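Local coordinates for putative short-chain dehydrogenase/reductase (Burkholderia xenovorans, PDB 5K9Z), which probably catalyses NAD- or NADP-dependent oxidation or reduction at alcohol or carbonyl groups, at the interface of chains A and B. Numbering follows the deposited sequence. Chains: chain A/B, Putative short-chain dehydrogenase/reductase.

The interface of chains A and B. Residues chain A 264-266, 273; chain B 99, 155-158, 195, 198-199.
A water molecule makes a polar link between A:Met273 and B:Val99. It lies 2.6 Å from the backbone O of A:Met273. The backbone N-H of B:Val99 donates to the same water, with N 2.9 Å from the water oxygen, in a fairly straight bond (163° at H). Beyond that bridge the patch illustrates how a C-terminal arm can dock on a partner through apolar knobs, here A:Phe265 and A:Met273. The phenyl ring of A:Phe265 is sandwiched. On one face sits CG2 of its own neighbour A:Val264, and over the centre of the other lies CA of B:Gly157, 3.6 Å from the ring centroid in a CH-pi contact. Because CG of A:Phe265 stands anti to its carbonyl carbon (chi1 -49°), the ring reaches toward the backbone of B:Leu156 and B:Gly157, its tip CZ 3.4 Å from O of B:Leu156. At its rim, CE1 meets both CB of B:Val195 and, at 3.6 Å, SD of B:Met198, whose extended side chain runs at about a right angle to that of the phenylalanine. CD of B:Pro158 packs near CD1, so the ring's rotation is probably restricted. Beside it, the imidazole of A:His266 rests CE1 against CA of B:Pro158, 3.8 Å away. The second knob, A:Met273, bends at chi3 (-108°), which carries CE to within 3.7 Å of CG1 of B:Val99, while its SD approaches the carbonyl O of B:Met198. B:Met199 lies across this tip but is poorly ordered. In the fold, A:Phe265 belongs to helix 259-266 and A:Met273 to strand 271-273, two elements of the C-terminal extension that reaches over the partner's short helix 195-199; two-fold symmetry repeats the exchange, consistent with a dimer.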
# COMPACT_ATOMS: atom_id res chain seq x y z
N VAL A 264 5.93 -5.75 -19.16
CA VAL A 264 5.40 -6.98 -19.74
C VAL A 264 3.93 -6.84 -20.04
O VAL A 264 3.41 -7.55 -20.91
CB VAL A 264 5.67 -8.19 -18.83
CG1 VAL A 264 7.16 -8.33 -18.57
CG2 VAL A 264 4.89 -8.08 -17.52
N PHE A 265 3.24 -5.92 -19.37
CA PHE A 265 1.83 -5.72 -19.64
C PHE A 265 1.58 -4.53 -20.56
O PHE A 265 0.71 -4.60 -21.43
CB PHE A 265 1.06 -5.46 -18.31
CG PHE A 265 1.36 -6.45 -17.21
CD1 PHE A 265 0.79 -7.72 -17.22
CD2 PHE A 265 2.19 -6.09 -16.15
CE1 PHE A 265 1.05 -8.62 -16.21
CE2 PHE A 265 2.46 -6.99 -15.14
CZ PHE A 265 1.89 -8.26 -15.17
N HIS A 266 2.39 -3.48 -20.42
CA HIS A 266 2.07 -2.21 -21.07
C HIS A 266 2.82 -1.97 -22.37
O HIS A 266 2.26 -1.36 -23.28
CB HIS A 266 2.40 -1.06 -20.12
CG HIS A 266 1.73 -1.20 -18.79
ND1 HIS A 266 0.45 -1.68 -18.65
CD2 HIS A 266 2.18 -0.92 -17.54
CE1 HIS A 266 0.13 -1.69 -17.37
NE2 HIS A 266 1.15 -1.24 -16.67
N MET A 273 -7.30 -9.96 -24.16
CA MET A 273 -7.31 -11.36 -23.78
C MET A 273 -8.70 -11.73 -23.28
O MET A 273 -9.14 -11.24 -22.24
CB MET A 273 -6.29 -11.65 -22.69
CG MET A 273 -4.85 -11.42 -23.06
SD MET A 273 -3.79 -11.86 -21.66
CE MET A 273 -3.24 -10.26 -21.10
N VAL B 99 -8.88 -11.30 -17.77
CA VAL B 99 -7.89 -10.22 -17.76
C VAL B 99 -8.34 -9.05 -18.62
O VAL B 99 -8.34 -7.89 -18.17
CB VAL B 99 -6.50 -10.73 -18.21
CG1 VAL B 99 -5.49 -9.58 -18.18
CG2 VAL B 99 -6.04 -11.86 -17.32
N GLY B 155 1.96 -1.53 -11.89
CA GLY B 155 3.05 -2.34 -12.39
C GLY B 155 2.85 -3.85 -12.28
O GLY B 155 3.75 -4.60 -12.66
N LEU B 156 1.70 -4.31 -11.80
CA LEU B 156 1.46 -5.74 -11.59
C LEU B 156 0.41 -6.33 -12.53
O LEU B 156 0.10 -7.52 -12.44
CB LEU B 156 1.08 -5.99 -10.12
CG LEU B 156 2.21 -5.72 -9.11
CD1 LEU B 156 1.80 -5.97 -7.66
CD2 LEU B 156 3.44 -6.55 -9.48
N GLY B 157 -0.22 -5.51 -13.36
CA GLY B 157 -1.17 -6.00 -14.34
C GLY B 157 -1.43 -4.94 -15.38
O GLY B 157 -0.89 -3.83 -15.31
N PRO B 158 -2.25 -5.26 -16.39
CA PRO B 158 -2.63 -4.28 -17.40
C PRO B 158 -3.38 -3.09 -16.80
O PRO B 158 -3.84 -3.13 -15.66
CB PRO B 158 -3.53 -5.07 -18.36
CG PRO B 158 -3.14 -6.50 -18.14
CD PRO B 158 -2.76 -6.61 -16.70
N VAL B 195 2.39 -12.62 -15.55
CA VAL B 195 1.94 -12.37 -16.91
C VAL B 195 1.76 -13.68 -17.67
O VAL B 195 0.94 -13.76 -18.59
CB VAL B 195 2.90 -11.39 -17.61
CG1 VAL B 195 4.28 -12.04 -17.86
CG2 VAL B 195 2.27 -10.87 -18.91
N MET B 198 -1.63 -14.93 -17.01
CA MET B 198 -2.56 -14.08 -17.74
C MET B 198 -2.60 -14.44 -19.22
O MET B 198 -3.68 -14.55 -19.80
CB MET B 198 -2.17 -12.62 -17.57
CG MET B 198 -2.38 -12.12 -16.16
SD MET B 198 -2.16 -10.34 -16.12
CE MET B 198 -2.30 -10.04 -14.36
N MET B 199 -1.42 -14.61 -19.83
CA MET B 199 -1.26 -14.73 -21.27
C MET B 199 -1.29 -16.16 -21.77
O MET B 199 -1.87 -16.43 -22.83
CB MET B 199 0.07 -14.10 -21.71
CG MET B 199 0.18 -12.62 -21.43
SD MET B 199 -0.01 -11.63 -22.92
CE MET B 199 0.38 -10.01 -22.24
O HOH W 1 -9.03 -12.86 -20.21